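Local coordinates for peptidase M16 C-terminal domain-containing protein (Enterococcus faecalis, PDB 3D3Y) that is of unknown function but probably binds metal and is related to the M16 metallopeptidases, carrying a domain like the inactive domain of that family, at residues Q276-K289 with K344-L357. Numbering follows the deposited sequence.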
loop_
_atom_site.group_PDB
_atom_site.type_symbol
_atom_site.label_atom_id
_atom_site.label_comp_id
_atom_site.label_asym_id
_atom_site.label_seq_id
_atom_site.Cartn_x
_atom_site.Cartn_y
_atom_site.Cartn_z
ATOM N N GLN A 276 -15.194 -1.946 9.499
ATOM C CA GLN A 276 -14.032 -2.323 10.306
ATOM C C GLN A 276 -14.440 -3.448 11.287
ATOM O O GLN A 276 -13.762 -4.465 11.409
ATOM C CB GLN A 276 -13.507 -1.097 11.068
ATOM C CG GLN A 276 -12.946 0.031 10.187
ATOM C CD GLN A 276 -11.650 -0.382 9.502
ATOM O OE1 GLN A 276 -10.920 -1.259 9.995
ATOM N NE2 GLN A 276 -11.363 0.224 8.361
ATOM N N VAL A 277 -15.567 -3.242 11.954
ATOM C CA VAL A 277 -16.051 -4.170 12.955
ATOM C C VAL A 277 -16.593 -5.421 12.279
ATOM O O VAL A 277 -16.271 -6.533 12.717
ATOM C CB VAL A 277 -17.090 -3.507 13.913
ATOM C CG1 VAL A 277 -17.656 -4.536 14.937
ATOM C CG2 VAL A 277 -16.453 -2.308 14.643
ATOM N N PHE A 278 -17.377 -5.255 11.206
ATOM C CA PHE A 278 -17.900 -6.431 10.486
ATOM C C PHE A 278 -16.755 -7.363 10.096
ATOM O O PHE A 278 -16.827 -8.586 10.299
ATOM C CB PHE A 278 -18.673 -6.041 9.226
ATOM C CG PHE A 278 -18.852 -7.199 8.282
ATOM C CD1 PHE A 278 -19.925 -8.099 8.444
ATOM C CD2 PHE A 278 -17.932 -7.423 7.256
ATOM C CE1 PHE A 278 -20.076 -9.208 7.582
ATOM C CE2 PHE A 278 -18.070 -8.526 6.400
ATOM C CZ PHE A 278 -19.160 -9.412 6.552
ATOM N N ASN A 279 -15.685 -6.771 9.558
ATOM C CA ASN A 279 -14.548 -7.548 9.088
ATOM C C ASN A 279 -13.918 -8.337 10.206
ATOM O O ASN A 279 -13.586 -9.526 10.025
ATOM C CB ASN A 279 -13.478 -6.693 8.394
ATOM C CG ASN A 279 -12.307 -7.547 7.922
ATOM O OD1 ASN A 279 -11.160 -7.395 8.402
ATOM N ND2 ASN A 279 -12.600 -8.479 7.022
ATOM N N GLY A 280 -13.760 -7.694 11.366
ATOM C CA GLY A 280 -13.207 -8.365 12.533
ATOM C C GLY A 280 -14.042 -9.551 12.982
ATOM O O GLY A 280 -13.483 -10.577 13.362
ATOM N N ILE A 281 -15.376 -9.421 12.922
ATOM C CA ILE A 281 -16.276 -10.478 13.410
ATOM C C ILE A 281 -16.344 -11.628 12.409
ATOM O O ILE A 281 -16.520 -12.791 12.790
ATOM C CB ILE A 281 -17.691 -9.894 13.642
ATOM C CG1 ILE A 281 -17.709 -8.985 14.878
ATOM C CG2 ILE A 281 -18.757 -10.985 13.777
ATOM C CD1 ILE A 281 -18.941 -8.009 14.865
ATOM N N PHE A 282 -16.260 -11.283 11.126
ATOM C CA PHE A 282 -16.417 -12.257 10.025
ATOM C C PHE A 282 -15.173 -13.164 9.918
ATOM O O PHE A 282 -15.266 -14.384 10.106
ATOM C CB PHE A 282 -16.765 -11.514 8.712
ATOM C CG PHE A 282 -17.029 -12.411 7.519
ATOM C CD1 PHE A 282 -17.793 -13.592 7.629
ATOM C CD2 PHE A 282 -16.555 -12.043 6.261
ATOM C CE1 PHE A 282 -18.052 -14.417 6.496
ATOM C CE2 PHE A 282 -16.789 -12.838 5.135
ATOM C CZ PHE A 282 -17.570 -14.023 5.235
ATOM N N GLY A 283 -14.004 -12.578 9.698
ATOM C CA GLY A 283 -12.785 -13.363 9.519
ATOM C C GLY A 283 -11.509 -12.626 9.883
ATOM O O GLY A 283 -10.434 -13.109 9.601
ATOM N N GLY A 284 -11.609 -11.458 10.517
ATOM C CA GLY A 284 -10.430 -10.595 10.679
ATOM C C GLY A 284 -9.477 -11.001 11.793
ATOM O O GLY A 284 -8.251 -10.767 11.710
ATOM N N PHE A 285 -10.045 -11.601 12.831
ATOM C CA PHE A 285 -9.350 -11.898 14.071
ATOM C C PHE A 285 -9.572 -13.364 14.465
ATOM O O PHE A 285 -10.477 -14.002 13.936
ATOM C CB PHE A 285 -9.918 -10.997 15.174
ATOM C CG PHE A 285 -9.581 -9.538 15.024
ATOM C CD1 PHE A 285 -8.255 -9.104 14.990
ATOM C CD2 PHE A 285 -10.592 -8.575 15.012
ATOM C CE1 PHE A 285 -7.939 -7.737 14.905
ATOM C CE2 PHE A 285 -10.278 -7.212 14.914
ATOM C CZ PHE A 285 -8.949 -6.792 14.842
ATOM N N PRO A 286 -8.755 -13.902 15.401
ATOM C CA PRO A 286 -8.880 -15.311 15.781
ATOM C C PRO A 286 -10.218 -15.711 16.401
ATOM O O PRO A 286 -10.557 -16.905 16.391
ATOM C CB PRO A 286 -7.721 -15.534 16.792
ATOM C CG PRO A 286 -6.746 -14.428 16.527
ATOM C CD PRO A 286 -7.628 -13.244 16.099
ATOM N N HIS A 287 -10.980 -14.730 16.890
ATOM C CA HIS A 287 -12.272 -14.982 17.499
ATOM C C HIS A 287 -13.402 -14.862 16.452
ATOM O O HIS A 287 -14.588 -14.963 16.782
ATOM C CB HIS A 287 -12.508 -14.014 18.673
ATOM C CG HIS A 287 -12.526 -12.567 18.266
ATOM N ND1 HIS A 287 -11.427 -11.742 18.387
ATOM C CD2 HIS A 287 -13.505 -11.805 17.725
ATOM C CE1 HIS A 287 -11.739 -10.528 17.961
ATOM N NE2 HIS A 287 -12.990 -10.543 17.543
ATOM N N SER A 288 -13.022 -14.694 15.186
ATOM C CA SER A 288 -13.981 -14.427 14.123
ATOM C C SER A 288 -14.842 -15.637 13.813
ATOM O O SER A 288 -14.458 -16.767 14.126
ATOM C CB SER A 288 -13.272 -13.995 12.843
ATOM O OG SER A 288 -12.572 -15.085 12.259
ATOM N N LYS A 289 -15.980 -15.418 13.151
ATOM C CA LYS A 289 -16.828 -16.562 12.785
ATOM C C LYS A 289 -16.162 -17.590 11.880
ATOM O O LYS A 289 -16.361 -18.803 12.062
ATOM C CB LYS A 289 -18.182 -16.092 12.205
ATOM C CG LYS A 289 -19.001 -15.326 13.251
ATOM C CD LYS A 289 -20.419 -15.015 12.787
ATOM C CE LYS A 289 -21.196 -14.287 13.908
ATOM N NZ LYS A 289 -21.570 -15.223 14.988
ATOM N N LYS A 344 -26.913 -12.648 14.293
ATOM C CA LYS A 344 -26.573 -13.712 15.219
ATOM C C LYS A 344 -25.135 -13.472 15.707
ATOM O O LYS A 344 -24.188 -14.180 15.310
ATOM C CB LYS A 344 -26.750 -15.085 14.571
ATOM C CG LYS A 344 -28.242 -15.471 14.357
ATOM C CD LYS A 344 -28.441 -16.640 13.382
ATOM C CE LYS A 344 -28.046 -17.984 14.023
ATOM N NZ LYS A 344 -27.938 -19.044 12.979
ATOM N N ILE A 345 -24.991 -12.444 16.555
ATOM C CA ILE A 345 -23.667 -11.922 16.958
ATOM C C ILE A 345 -23.617 -11.765 18.471
ATOM O O ILE A 345 -24.441 -11.066 19.062
ATOM C CB ILE A 345 -23.368 -10.552 16.279
ATOM C CG1 ILE A 345 -23.454 -10.685 14.759
ATOM C CG2 ILE A 345 -21.985 -10.048 16.647
ATOM C CD1 ILE A 345 -23.461 -9.358 14.009
ATOM N N ARG A 346 -22.661 -12.436 19.096
ATOM C CA ARG A 346 -22.573 -12.436 20.545
ATOM C C ARG A 346 -21.894 -11.166 21.012
ATOM O O ARG A 346 -21.070 -10.606 20.291
ATOM C CB ARG A 346 -21.748 -13.634 21.011
ATOM C CG ARG A 346 -22.347 -14.986 20.619
ATOM C CD ARG A 346 -21.342 -16.129 20.822
ATOM N NE ARG A 346 -20.488 -15.964 22.013
ATOM C CZ ARG A 346 -20.908 -15.925 23.285
ATOM N NH1 ARG A 346 -20.014 -15.771 24.263
ATOM N NH2 ARG A 346 -22.208 -16.017 23.591
ATOM N N GLU A 347 -22.203 -10.747 22.235
ATOM C CA GLU A 347 -21.558 -9.573 22.807
ATOM C C GLU A 347 -20.045 -9.671 22.814
ATOM O O GLU A 347 -19.369 -8.703 22.528
ATOM C CB GLU A 347 -22.086 -9.276 24.203
ATOM C CG GLU A 347 -23.349 -8.399 24.182
ATOM C CD GLU A 347 -23.291 -7.260 23.137
ATOM O OE1 GLU A 347 -22.261 -6.522 23.100
ATOM O OE2 GLU A 347 -24.282 -7.119 22.363
ATOM N N LEU A 348 -19.515 -10.849 23.104
ATOM C CA LEU A 348 -18.075 -11.001 23.187
ATOM C C LEU A 348 -17.425 -10.864 21.801
ATOM O O LEU A 348 -16.371 -10.254 21.677
ATOM C CB LEU A 348 -17.696 -12.324 23.875
ATOM C CG LEU A 348 -16.189 -12.525 24.091
ATOM C CD1 LEU A 348 -15.616 -11.538 25.148
ATOM C CD2 LEU A 348 -15.852 -13.986 24.458
ATOM N N GLU A 349 -18.054 -11.419 20.762
ATOM C CA GLU A 349 -17.585 -11.193 19.387
ATOM C C GLU A 349 -17.341 -9.700 19.080
ATOM O O GLU A 349 -16.267 -9.327 18.613
ATOM C CB GLU A 349 -18.567 -11.791 18.365
ATOM C CG GLU A 349 -18.540 -13.310 18.340
ATOM C CD GLU A 349 -19.551 -13.877 17.383
ATOM O OE1 GLU A 349 -20.739 -13.528 17.487
ATOM O OE2 GLU A 349 -19.163 -14.697 16.547
ATOM N N ILE A 350 -18.329 -8.856 19.354
ATOM C CA ILE A 350 -18.226 -7.415 19.033
ATOM C C ILE A 350 -17.214 -6.730 19.934
ATOM O O ILE A 350 -16.408 -5.931 19.447
ATOM C CB ILE A 350 -19.568 -6.671 19.190
ATOM C CG1 ILE A 350 -20.673 -7.364 18.431
ATOM C CG2 ILE A 350 -19.495 -5.239 18.634
ATOM C CD1 ILE A 350 -21.965 -7.227 19.155
ATOM N N GLU A 351 -17.270 -7.038 21.232
ATOM C CA GLU A 351 -16.434 -6.392 22.243
ATOM C C GLU A 351 -14.960 -6.708 21.966
ATOM O O GLU A 351 -14.113 -5.808 21.970
ATOM C CB GLU A 351 -16.796 -6.880 23.671
ATOM C CG GLU A 351 -18.147 -6.366 24.246
ATOM C CD GLU A 351 -18.466 -6.911 25.683
ATOM O OE1 GLU A 351 -17.819 -7.903 26.150
ATOM O OE2 GLU A 351 -19.363 -6.330 26.350
ATOM N N GLN A 352 -14.658 -7.984 21.713
ATOM C CA GLN A 352 -13.294 -8.367 21.359
ATOM C C GLN A 352 -12.811 -7.722 20.069
ATOM O O GLN A 352 -11.673 -7.306 19.980
ATOM C CB GLN A 352 -13.151 -9.886 21.236
ATOM C CG GLN A 352 -12.972 -10.579 22.551
ATOM C CD GLN A 352 -12.395 -11.962 22.335
ATOM O OE1 GLN A 352 -13.145 -12.930 22.210
ATOM N NE2 GLN A 352 -11.061 -12.056 22.219
ATOM N N THR A 353 -13.689 -7.630 19.073
ATOM C CA THR A 353 -13.339 -6.964 17.809
ATOM C C THR A 353 -13.021 -5.484 18.041
ATOM O O THR A 353 -11.994 -5.003 17.571
ATOM C CB THR A 353 -14.452 -7.136 16.770
ATOM O OG1 THR A 353 -14.638 -8.542 16.546
ATOM C CG2 THR A 353 -14.117 -6.412 15.464
ATOM N N LYS A 354 -13.882 -4.775 18.781
ATOM C CA LYS A 354 -13.634 -3.350 19.077
ATOM C C LYS A 354 -12.303 -3.130 19.847
ATOM O O LYS A 354 -11.509 -2.258 19.488
ATOM C CB LYS A 354 -14.815 -2.710 19.802
ATOM C CG LYS A 354 -16.133 -2.665 18.977
ATOM C CD LYS A 354 -17.272 -2.060 19.784
ATOM C CE LYS A 354 -18.468 -1.777 18.878
ATOM N NZ LYS A 354 -19.645 -1.223 19.615
ATOM N N ALA A 355 -12.047 -3.963 20.862
ATOM C CA ALA A 355 -10.805 -3.878 21.656
ATOM C C ALA A 355 -9.556 -4.013 20.771
ATOM O O ALA A 355 -8.621 -3.200 20.854
ATOM C CB ALA A 355 -10.805 -4.970 22.769
HETATM N N MSE A 356 -9.569 -5.008 19.884
HETATM C CA MSE A 356 -8.403 -5.271 19.039
HETATM C C MSE A 356 -8.221 -4.183 17.980
HETATM O O MSE A 356 -7.108 -3.792 17.696
HETATM C CB MSE A 356 -8.460 -6.677 18.417
HETATM C CG MSE A 356 -8.170 -7.770 19.470
HETATM SE SE MSE A 356 -8.264 -9.558 18.749
HETATM C CE MSE A 356 -6.516 -9.577 17.869
ATOM N N LEU A 357 -9.319 -3.683 17.421
ATOM C CA LEU A 357 -9.213 -2.551 16.501
ATOM C C LEU A 357 -8.645 -1.321 17.218
ATOM O O LEU A 357 -7.702 -0.696 16.715
ATOM C CB LEU A 357 -10.561 -2.227 15.829
ATOM C CG LEU A 357 -11.021 -3.231 14.765
ATOM C CD1 LEU A 357 -12.496 -3.025 14.418
ATOM C CD2 LEU A 357 -10.164 -3.195 13.479
HETATM O O HOH W 1 -17.022 -16.280 16.343
#
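His287 and Thr353 make the central polar link: NE2 of His287 donates an almost straight bond (169°), in the plane of its ring, to OG1 of Thr353, 2.8 Å away. That hydroxyl in turn donates to its own helix at Glu349 O, while its CG2 methyl packs on Gly280; threonine offers both. The imidazole also presents a pi face, on whose centre Gln352 CB rests in a CH-pi contact. Met356, present as selenomethionine, serves two rings, its SE lying over a face of Phe285, 4.2 Å from the centroid, and at the edge of His287.

The charged pair is Lys289 and Glu349. The long lysine chain, turned at its last torsion (chi4 -74°), brings NZ to Lys344 O at 2.8 Å and into a salt bridge with Glu349 OE2 at 2.9 Å. Glu349 OE1 also accepts from Arg346 N, at the N-cap of helix 347-364, and a water joins OE2 to His287 O.

Among apolar groups, Val277 is a knob among Ile350, Thr353, Lys354 and Leu357. Ile281 CD1 packs on Ile345 and Ile350, and Phe285 CZ meets Leu357 CD2. Side-chain-less Gly280 lets Thr353 approach. The axes of helices 276-284 and 347-357 come within 9.0 Å, their N-to-C directions 115° apart, a steeply crossed pair consistent with the alpha/beta domain of M16 peptidases.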